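Local coordinates for alpha-galactosidase (Lactobacillus brevis, PDB 3MI6), which probably hydrolyses terminal, non-reducing alpha-D-galactose residues from alpha-D-galactosides, as a member of glycosyl hydrolase family 36, at residues L235-P238 against Q239-D242; M305-L308 against S309-M312; I352-Q355 against A356-G360; T609-A612 against P613-D617. All coordinates share one frame; numbering follows the deposited sequence.

Contact 1 of 4, residues L235-P238 against Q239-D242; sequences LARP and QTTD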
loop_
_atom_site.group_PDB
_atom_site.type_symbol
_atom_site.label_atom_id
_atom_site.label_comp_id
_atom_site.label_asym_id
_atom_site.label_seq_id
_atom_site.Cartn_x
_atom_site.Cartn_y
_atom_site.Cartn_z
ATOM N N LEU D 235 18.000 -4.395 6.943
ATOM C CA LEU D 235 17.081 -3.340 7.355
ATOM C C LEU D 235 17.190 -2.223 6.340
ATOM O O LEU D 235 18.202 -1.511 6.306
ATOM C CB LEU D 235 17.442 -2.774 8.721
ATOM C CG LEU D 235 17.035 -3.451 10.025
ATOM C CD1 LEU D 235 17.130 -2.416 11.133
ATOM C CD2 LEU D 235 15.631 -4.001 9.937
ATOM N N ALA D 236 16.171 -2.065 5.502
ATOM C CA ALA D 236 16.207 -1.000 4.513
ATOM C C ALA D 236 15.326 0.163 4.943
ATOM O O ALA D 236 14.293 -0.032 5.593
ATOM C CB ALA D 236 15.780 -1.520 3.159
ATOM N N ARG D 237 15.744 1.378 4.606
ATOM C CA ARG D 237 14.842 2.505 4.696
ATOM C C ARG D 237 13.749 2.200 3.675
ATOM O O ARG D 237 13.987 1.421 2.737
ATOM C CB ARG D 237 15.582 3.790 4.369
ATOM C CG ARG D 237 16.538 4.238 5.464
ATOM C CD ARG D 237 15.785 4.597 6.740
ATOM N NE ARG D 237 16.607 5.363 7.672
ATOM C CZ ARG D 237 16.264 5.621 8.931
ATOM N NH1 ARG D 237 15.121 5.156 9.418
ATOM N NH2 ARG D 237 17.076 6.330 9.706
ATOM N N PRO D 238 12.548 2.785 3.858
ATOM C CA PRO D 238 11.348 2.427 3.073
ATOM C C PRO D 238 11.503 2.591 1.567
ATOM O O PRO D 238 10.838 1.867 0.829
ATOM C CB PRO D 238 10.287 3.396 3.591
ATOM C CG PRO D 238 10.734 3.701 4.998
ATOM C CD PRO D 238 12.239 3.768 4.913
ATOM N N GLN D 239 12.363 3.503 1.121
ATOM C CA GLN D 239 12.530 3.763 -0.304
ATOM C C GLN D 239 13.817 3.223 -0.879
ATOM O O GLN D 239 14.104 3.407 -2.053
ATOM C CB GLN D 239 12.437 5.256 -0.602
ATOM C CG GLN D 239 11.059 5.677 -1.030
ATOM C CD GLN D 239 10.084 5.723 0.131
ATOM O OE1 GLN D 239 8.960 5.212 0.025
ATOM N NE2 GLN D 239 10.505 6.342 1.252
ATOM N N THR D 240 14.610 2.579 -0.048
ATOM C CA THR D 240 15.796 1.913 -0.547
ATOM C C THR D 240 15.461 0.803 -1.550
ATOM O O THR D 240 14.498 0.058 -1.382
ATOM C CB THR D 240 16.605 1.332 0.593
ATOM O OG1 THR D 240 17.034 2.402 1.430
ATOM C CG2 THR D 240 17.821 0.593 0.051
ATOM N N THR D 241 16.279 0.728 -2.593
ATOM C CA THR D 241 16.147 -0.258 -3.645
ATOM C C THR D 241 17.524 -0.851 -3.961
ATOM O O THR D 241 18.487 -0.652 -3.223
ATOM C CB THR D 241 15.592 0.383 -4.924
ATOM O OG1 THR D 241 16.559 1.296 -5.445
ATOM C CG2 THR D 241 14.330 1.142 -4.644
ATOM N N ASP D 242 17.622 -1.576 -5.064
ATOM C CA ASP D 242 18.886 -2.154 -5.461
ATOM C C ASP D 242 19.774 -1.090 -6.048
ATOM O O ASP D 242 20.984 -1.300 -6.185
ATOM C CB ASP D 242 18.677 -3.273 -6.469
ATOM C CG ASP D 242 18.379 -4.593 -5.805
ATOM O OD1 ASP D 242 19.105 -4.965 -4.855
ATOM O OD2 ASP D 242 17.420 -5.269 -6.224
HETATM O O HOH W 1 11.399 0.475 -1.844
#

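Contact 2 of 4, residues M305-L308 against S309-M312; sequences MNQL and SQQM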
loop_
_atom_site.group_PDB
_atom_site.type_symbol
_atom_site.label_atom_id
_atom_site.label_comp_id
_atom_site.label_asym_id
_atom_site.label_seq_id
_atom_site.Cartn_x
_atom_site.Cartn_y
_atom_site.Cartn_z
HETATM N N MSE D 305 21.047 -1.538 -2.356
HETATM C CA MSE D 305 21.300 -2.949 -2.035
HETATM C C MSE D 305 22.303 -3.678 -2.940
HETATM O O MSE D 305 22.998 -4.600 -2.490
HETATM C CB MSE D 305 19.991 -3.730 -1.921
HETATM C CG MSE D 305 19.073 -3.185 -0.839
HETATM SE SE MSE D 305 17.376 -4.138 -0.621
HETATM C CE MSE D 305 16.386 -3.571 -2.210
ATOM N N ASN D 306 22.392 -3.280 -4.205
ATOM C CA ASN D 306 23.406 -3.872 -5.059
ATOM C C ASN D 306 24.755 -3.618 -4.412
ATOM O O ASN D 306 25.588 -4.544 -4.279
ATOM C CB ASN D 306 23.370 -3.288 -6.465
ATOM C CG ASN D 306 22.471 -4.087 -7.431
ATOM O OD1 ASN D 306 22.472 -5.324 -7.461
ATOM N ND2 ASN D 306 21.726 -3.364 -8.246
ATOM N N GLN D 307 24.953 -2.366 -3.979
ATOM C CA GLN D 307 26.207 -1.947 -3.369
ATOM C C GLN D 307 26.466 -2.755 -2.104
ATOM O O GLN D 307 27.574 -3.244 -1.887
ATOM C CB GLN D 307 26.213 -0.445 -3.088
ATOM C CG GLN D 307 27.464 0.065 -2.352
ATOM C CD GLN D 307 28.785 -0.205 -3.094
ATOM O OE1 GLN D 307 29.796 -0.611 -2.480
ATOM N NE2 GLN D 307 28.784 0.018 -4.411
ATOM N N LEU D 308 25.429 -2.934 -1.289
ATOM C CA LEU D 308 25.544 -3.760 -0.102
ATOM C C LEU D 308 25.966 -5.186 -0.437
ATOM O O LEU D 308 26.853 -5.733 0.206
ATOM C CB LEU D 308 24.241 -3.767 0.683
ATOM C CG LEU D 308 24.309 -4.512 2.012
ATOM C CD1 LEU D 308 25.097 -3.716 3.041
ATOM C CD2 LEU D 308 22.912 -4.769 2.510
ATOM N N SER D 309 25.345 -5.810 -1.433
ATOM C CA SER D 309 25.745 -7.178 -1.743
ATOM C C SER D 309 27.156 -7.203 -2.287
ATOM O O SER D 309 27.942 -8.069 -1.964
ATOM C CB SER D 309 24.806 -7.833 -2.750
ATOM O OG SER D 309 23.533 -8.042 -2.176
ATOM N N GLN D 310 27.474 -6.233 -3.128
ATOM C CA GLN D 310 28.776 -6.213 -3.784
ATOM C C GLN D 310 29.955 -6.154 -2.797
ATOM O O GLN D 310 30.884 -6.955 -2.908
ATOM C CB GLN D 310 28.818 -5.102 -4.840
ATOM C CG GLN D 310 27.901 -5.404 -5.996
ATOM C CD GLN D 310 27.639 -4.215 -6.906
ATOM O OE1 GLN D 310 27.064 -4.374 -7.985
ATOM N NE2 GLN D 310 28.048 -3.016 -6.474
ATOM N N GLN D 311 29.897 -5.236 -1.831
ATOM C CA GLN D 311 30.978 -5.063 -0.865
ATOM C C GLN D 311 31.042 -6.262 0.053
ATOM O O GLN D 311 32.084 -6.892 0.167
ATOM C CB GLN D 311 30.827 -3.765 -0.064
ATOM C CG GLN D 311 29.595 -3.659 0.846
ATOM C CD GLN D 311 29.278 -2.211 1.203
ATOM O OE1 GLN D 311 29.546 -1.300 0.417
ATOM N NE2 GLN D 311 28.720 -1.992 2.381
HETATM N N MSE D 312 29.936 -6.600 0.703
HETATM C CA MSE D 312 29.903 -7.823 1.479
HETATM C C MSE D 312 30.489 -9.002 0.709
HETATM O O MSE D 312 31.164 -9.841 1.300
HETATM C CB MSE D 312 28.502 -8.132 1.963
HETATM C CG MSE D 312 28.191 -7.438 3.269
HETATM SE SE MSE D 312 26.309 -7.431 3.730
HETATM C CE MSE D 312 26.423 -7.885 5.622
#

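Contact 3 of 4, residues I352-Q355 against A356-G360; sequences IVNQ and AKRLG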
loop_
_atom_site.group_PDB
_atom_site.type_symbol
_atom_site.label_atom_id
_atom_site.label_comp_id
_atom_site.label_asym_id
_atom_site.label_seq_id
_atom_site.Cartn_x
_atom_site.Cartn_y
_atom_site.Cartn_z
ATOM N N ILE D 352 28.983 -42.088 -20.162
ATOM C CA ILE D 352 28.792 -40.688 -19.808
ATOM C C ILE D 352 30.124 -39.959 -19.855
ATOM O O ILE D 352 30.292 -39.001 -20.605
ATOM C CB ILE D 352 28.134 -40.520 -18.407
ATOM C CG1 ILE D 352 26.718 -41.102 -18.407
ATOM C CG2 ILE D 352 28.082 -39.045 -17.987
ATOM C CD1 ILE D 352 25.887 -40.715 -17.198
ATOM N N VAL D 353 31.074 -40.432 -19.063
ATOM C CA VAL D 353 32.386 -39.804 -18.983
ATOM C C VAL D 353 32.988 -39.530 -20.365
ATOM O O VAL D 353 33.623 -38.497 -20.576
ATOM C CB VAL D 353 33.361 -40.647 -18.116
ATOM C CG1 VAL D 353 34.803 -40.296 -18.424
ATOM C CG2 VAL D 353 33.068 -40.448 -16.642
ATOM N N ASN D 354 32.772 -40.452 -21.303
ATOM C CA ASN D 354 33.336 -40.352 -22.649
ATOM C C ASN D 354 32.661 -39.296 -23.498
ATOM O O ASN D 354 33.329 -38.497 -24.156
ATOM C CB ASN D 354 33.271 -41.698 -23.364
ATOM C CG ASN D 354 34.495 -42.547 -23.112
ATOM O OD1 ASN D 354 34.436 -43.778 -23.186
ATOM N ND2 ASN D 354 35.619 -41.896 -22.813
ATOM N N GLN D 355 31.334 -39.316 -23.492
ATOM C CA GLN D 355 30.553 -38.278 -24.144
ATOM C C GLN D 355 30.840 -36.927 -23.498
ATOM O O GLN D 355 30.988 -35.921 -24.191
ATOM C CB GLN D 355 29.058 -38.585 -24.055
ATOM C CG GLN D 355 28.164 -37.491 -24.629
ATOM C CD GLN D 355 28.280 -37.383 -26.136
ATOM O OE1 GLN D 355 27.441 -37.897 -26.871
ATOM N NE2 GLN D 355 29.323 -36.715 -26.602
ATOM N N ALA D 356 30.917 -36.909 -22.169
ATOM C CA ALA D 356 31.145 -35.671 -21.440
ATOM C C ALA D 356 32.371 -34.950 -21.969
ATOM O O ALA D 356 32.351 -33.736 -22.176
ATOM C CB ALA D 356 31.297 -35.952 -19.975
ATOM N N LYS D 357 33.432 -35.715 -22.188
ATOM C CA LYS D 357 34.705 -35.197 -22.665
ATOM C C LYS D 357 34.590 -34.530 -24.040
ATOM O O LYS D 357 35.119 -33.442 -24.249
ATOM C CB LYS D 357 35.734 -36.335 -22.682
ATOM C CG LYS D 357 36.949 -36.131 -23.578
ATOM C CD LYS D 357 38.079 -35.366 -22.901
ATOM C CE LYS D 357 39.400 -35.575 -23.663
ATOM N NZ LYS D 357 40.504 -34.664 -23.203
ATOM N N ARG D 358 33.898 -35.177 -24.972
ATOM C CA ARG D 358 33.778 -34.649 -26.328
ATOM C C ARG D 358 33.030 -33.329 -26.330
ATOM O O ARG D 358 33.096 -32.574 -27.294
ATOM C CB ARG D 358 33.086 -35.649 -27.263
ATOM C CG ARG D 358 33.872 -36.938 -27.485
ATOM C CD ARG D 358 33.053 -37.994 -28.224
ATOM N NE ARG D 358 33.354 -39.342 -27.736
ATOM C CZ ARG D 358 32.443 -40.301 -27.562
ATOM N NH1 ARG D 358 31.160 -40.061 -27.842
ATOM N NH2 ARG D 358 32.812 -41.499 -27.104
ATOM N N LEU D 359 32.324 -33.058 -25.236
ATOM C CA LEU D 359 31.540 -31.842 -25.092
ATOM C C LEU D 359 32.355 -30.720 -24.466
ATOM O O LEU D 359 31.941 -29.554 -24.469
ATOM C CB LEU D 359 30.314 -32.116 -24.230
ATOM C CG LEU D 359 29.188 -32.843 -24.944
ATOM C CD1 LEU D 359 27.952 -32.856 -24.070
ATOM C CD2 LEU D 359 28.920 -32.131 -26.253
ATOM N N GLY D 360 33.508 -31.088 -23.914
ATOM C CA GLY D 360 34.422 -30.134 -23.321
ATOM C C GLY D 360 34.249 -30.003 -21.824
ATOM O O GLY D 360 34.833 -29.110 -21.205
#

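Contact 4 of 4, residues T609-A612 against P613-D617; sequences TKMA and PTELD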
loop_
_atom_site.group_PDB
_atom_site.type_symbol
_atom_site.label_atom_id
_atom_site.label_comp_id
_atom_site.label_asym_id
_atom_site.label_seq_id
_atom_site.Cartn_x
_atom_site.Cartn_y
_atom_site.Cartn_z
ATOM N N THR D 609 24.111 -39.095 -22.813
ATOM C CA THR D 609 24.127 -40.254 -23.703
ATOM C C THR D 609 22.777 -40.430 -24.422
ATOM O O THR D 609 22.706 -41.091 -25.455
ATOM C CB THR D 609 24.518 -41.570 -22.962
ATOM O OG1 THR D 609 23.353 -42.198 -22.411
ATOM C CG2 THR D 609 25.535 -41.305 -21.858
ATOM N N LYS D 610 21.723 -39.824 -23.874
ATOM C CA LYS D 610 20.364 -39.896 -24.428
ATOM C C LYS D 610 19.947 -38.638 -25.193
ATOM O O LYS D 610 18.772 -38.273 -25.199
ATOM C CB LYS D 610 19.333 -40.132 -23.312
ATOM C CG LYS D 610 19.257 -41.549 -22.773
ATOM C CD LYS D 610 17.979 -41.744 -21.941
ATOM C CE LYS D 610 17.975 -43.077 -21.166
ATOM N NZ LYS D 610 18.146 -44.289 -22.034
HETATM N N MSE D 611 20.900 -37.974 -25.834
HETATM C CA MSE D 611 20.622 -36.712 -26.511
HETATM C C MSE D 611 20.861 -36.792 -28.006
HETATM O O MSE D 611 21.793 -37.452 -28.465
HETATM C CB MSE D 611 21.508 -35.609 -25.946
HETATM C CG MSE D 611 20.994 -34.954 -24.674
HETATM SE SE MSE D 611 22.183 -33.496 -24.120
HETATM C CE MSE D 611 20.842 -32.274 -23.383
ATOM N N ALA D 612 20.023 -36.089 -28.758
ATOM C CA ALA D 612 20.165 -36.001 -30.210
ATOM C C ALA D 612 21.401 -35.191 -30.583
ATOM O O ALA D 612 21.832 -34.333 -29.813
ATOM C CB ALA D 612 18.915 -35.373 -30.830
ATOM N N PRO D 613 21.980 -35.466 -31.764
ATOM C CA PRO D 613 23.103 -34.676 -32.282
ATOM C C PRO D 613 22.965 -33.147 -32.130
ATOM O O PRO D 613 23.858 -32.515 -31.558
ATOM C CB PRO D 613 23.154 -35.100 -33.748
ATOM C CG PRO D 613 22.782 -36.562 -33.671
ATOM C CD PRO D 613 21.718 -36.651 -32.605
ATOM N N THR D 614 21.876 -32.554 -32.607
ATOM C CA THR D 614 21.730 -31.107 -32.488
ATOM C C THR D 614 21.753 -30.617 -31.043
ATOM O O THR D 614 22.237 -29.518 -30.780
ATOM C CB THR D 614 20.464 -30.599 -33.178
ATOM O OG1 THR D 614 19.317 -31.235 -32.600
ATOM C CG2 THR D 614 20.524 -30.904 -34.659
ATOM N N GLU D 615 21.220 -31.419 -30.119
ATOM C CA GLU D 615 21.197 -31.062 -28.693
ATOM C C GLU D 615 22.614 -31.067 -28.132
ATOM O O GLU D 615 23.035 -30.124 -27.464
ATOM C CB GLU D 615 20.363 -32.050 -27.881
ATOM C CG GLU D 615 18.854 -31.995 -28.049
ATOM C CD GLU D 615 18.173 -33.149 -27.306
ATOM O OE1 GLU D 615 17.574 -32.902 -26.233
ATOM O OE2 GLU D 615 18.255 -34.310 -27.778
ATOM N N LEU D 616 23.335 -32.155 -28.395
ATOM C CA LEU D 616 24.751 -32.258 -28.046
ATOM C C LEU D 616 25.551 -31.035 -28.509
ATOM O O LEU D 616 26.321 -30.472 -27.740
ATOM C CB LEU D 616 25.352 -33.546 -28.624
ATOM C CG LEU D 616 25.753 -34.688 -27.677
ATOM C CD1 LEU D 616 24.989 -34.634 -26.363
ATOM C CD2 LEU D 616 25.586 -36.046 -28.358
ATOM N N ASP D 617 25.355 -30.617 -29.755
ATOM C CA ASP D 617 26.078 -29.466 -30.276
ATOM C C ASP D 617 25.743 -28.185 -29.523
ATOM O O ASP D 617 26.608 -27.320 -29.326
ATOM C CB ASP D 617 25.811 -29.268 -31.766
ATOM C CG ASP D 617 26.511 -28.040 -32.318
ATOM O OD1 ASP D 617 27.762 -28.067 -32.426
ATOM O OD2 ASP D 617 25.812 -27.045 -32.629
#

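Contact 1 of 4, residues L235-P238 against Q239-D242
Thr240 has OG1 beside its own backbone N and trans to its carbonyl carbon (chi1 -62°), a setting that lays the hydroxyl 3.6 Å from Arg237 CB. These two residues are the ends of a type I beta turn, Arg237 to Thr240, which follows the end of strand 233-236, an inner strand of an antiparallel sheet. The turn bond runs from Thr240 N to Arg237 O, 3.1 Å, with the donor standing above the carbonyl plane. On the strand side, Thr240 CB rests against Ala236 CB at 3.9 Å. The hydroxyl itself is held by Ala246 O, while the Arg237 guanidinium leads away from the turn to a salt bridge with Asp188. At the corner Gln239 bends at chi2 (75°), folding its amide back over Pro238: NE2 comes to 3.8 Å from Pro238 CB, and CD lies 3.7 Å from Pro238 C. The same side chain packs on Gln239 of the second subunit, so the turn sits at a chain interface. An alanine here would keep the backbone turn but would probably strip Pro238 of its amide cover and cost Gln239 of the second subunit part of its packing. A water bridges two carbonyls, donating to Pro238 O at 3.1 Å and to Thr240 O at 3.2 Å.

Contact 2 of 4, residues M305-L308 against S309-M312
Gln311 lies across the first turn of helix 305-319, reaching back over Gln307 and Leu308 in the usual i to i+4 and i+3 spacing of an alpha helix. This helix follows strand 290-301 and leads from the beta-rich N-terminal part toward the barrel. Starting at the backbone, Gln311 CB sits 3.8 Å from Gln307 O. The first torsion places CG between the backbone N and the carbonyl carbon (chi1 64°), which tucks it over two carbonyls, 3.4 Å from Gln307 O and 3.5 Å from Leu308 O. CD continues past Gln307 O, and the amide plane stands 66° from that of Gln307. At the tip Gln311 OE1 lies 3.6 Å from Gln307 O, while NE2 passes Leu308 CD1 at 4.1 Å and is bonded to Ser299 OG and Tyr300 O, tying the buried side chain to strand 290-301.

The backbone supplies the frame through four successive i to i+4 bonds, among them Ser309 N to Met305 O at 2.8 Å. Ser309 OG is satisfied beyond this turn, by Tyr565 O and the guanidinium of Arg640, while the Asn306 amide oxygen takes the backbone N-H of Arg640. On the face turned toward strand 290-301, Leu308 and the selenomethionine Met312 run alongside each other, pointing the same way. Their side chains meet where Met312 SE comes to 3.9 Å from Leu308 CG.

Contact 3 of 4, residues I352-Q355 against A356-G360
Ala356 and Ile352 join the penultimate turn of helix 346-358 to the one that ends it: Ala356 N gives a nearly straight bond to Ile352 O, 2.7 Å. The helix follows the first strand of the parallel (beta/alpha)8 barrel, 333-335, and closes with a Schellman motif at Gly360. Moving along, Lys357 N reaches Val353 O at 3.2 Å, with the donor above the carbonyl plane. The next two bonds are weak: Arg358 N to Asn354 O, and Leu359 N to Gln355 O at 3.3 Å. Leu359 N has a second acceptor, Ala356 O, at 3.1 Å. Gly360 takes a positive phi (96°), where a side chain would press on the carbonyl O of Leu359, and its own carbonyl accepts from Lys627 NZ.

Arg358 bends at chi3 and swings its guanidinium back along the helix, with Asn354 O over one face, offset toward the rim, and NH2 3.8 Å from Asn354 CB. Gln355 crosses it at about a right angle, amide and guanidinium planes 69° apart. Lys357 sends its ammonium away to Gln405 O. Ala356 CB packs on Ile352 O and Val353 O while also meeting Ile334, and Leu359 turns toward helix 613-628. Leu359 CG still covers the Gln355 carbonyl, 3.6 Å from its O. The chain then leaves the helix with Gly360 N bonded to Lys357 O, 2.9 Å.

Contact 4 of 4, residues T609-A612 against P613-D617
Met611 and Ala612 meet Glu615 and Leu616 in a local contact at the surface, where the loop after strand 601-604, the last strand of the barrel, turns into helix 613-628. Ala612 is the N-cap residue and Pro613 the first of the helix. The Ala612 carbonyl starts the helical bonding: Leu616 N points almost straight at its O, 3.0 Å away, and Glu615 N makes a weaker, bent bond to the same oxygen. Glu615 has CG beside its backbone N and trans to its carbonyl carbon (chi1 -72°), and the chain, extended beyond CG, carries the carboxylate back toward the cap. There OE2 accepts the N-H of Ala612 at 2.7 Å, on the anti side and 28° out of the carboxylate plane.

This is the glutamate half of a capping box; alanine at the N-cap has no side-chain oxygen to return the bond. A carboxylate in this place is also probably stabilised by the positive end of the helix dipole. OE2 lies against Ala612 CB as well, at 3.3 Å. A leucine in place of Glu615 would probably leave the Ala612 N-H without its carboxylate acceptor. Next to this half-box, Met611, modelled as selenomethionine, and Leu616 form a hydrophobic staple, the residue before the cap meeting the fourth of the helix. Met611 CB touches Leu616 CD1 at 3.6 Å, and the same methyl reaches Met611 SE at 3.8 Å.

The four contacts fall into two pairs at distant parts of the chain. Contacts 1 and 2, with centres 13 Å apart, meet where the N-terminal beta domain hands over to the barrel: Thr241 O and Met305 N lie 2.8 Å apart, probably hydrogen-bonded. Contacts 3 and 4, centres 12 Å apart, lie at the end of helix 346-358, after the first barrel strand, and at the start of helix 613-628, after the last, strands that are neighbours in the closed ring; Ile352 CG1 packs on Thr609 CG2 at 3.7 Å. Contacts 2 and 3 stand about 29 Å apart at their nearest atoms. Ile352 in contact 3 lies about 10 Å, side chain to side chain, from Asp367, a predicted substrate-binding residue.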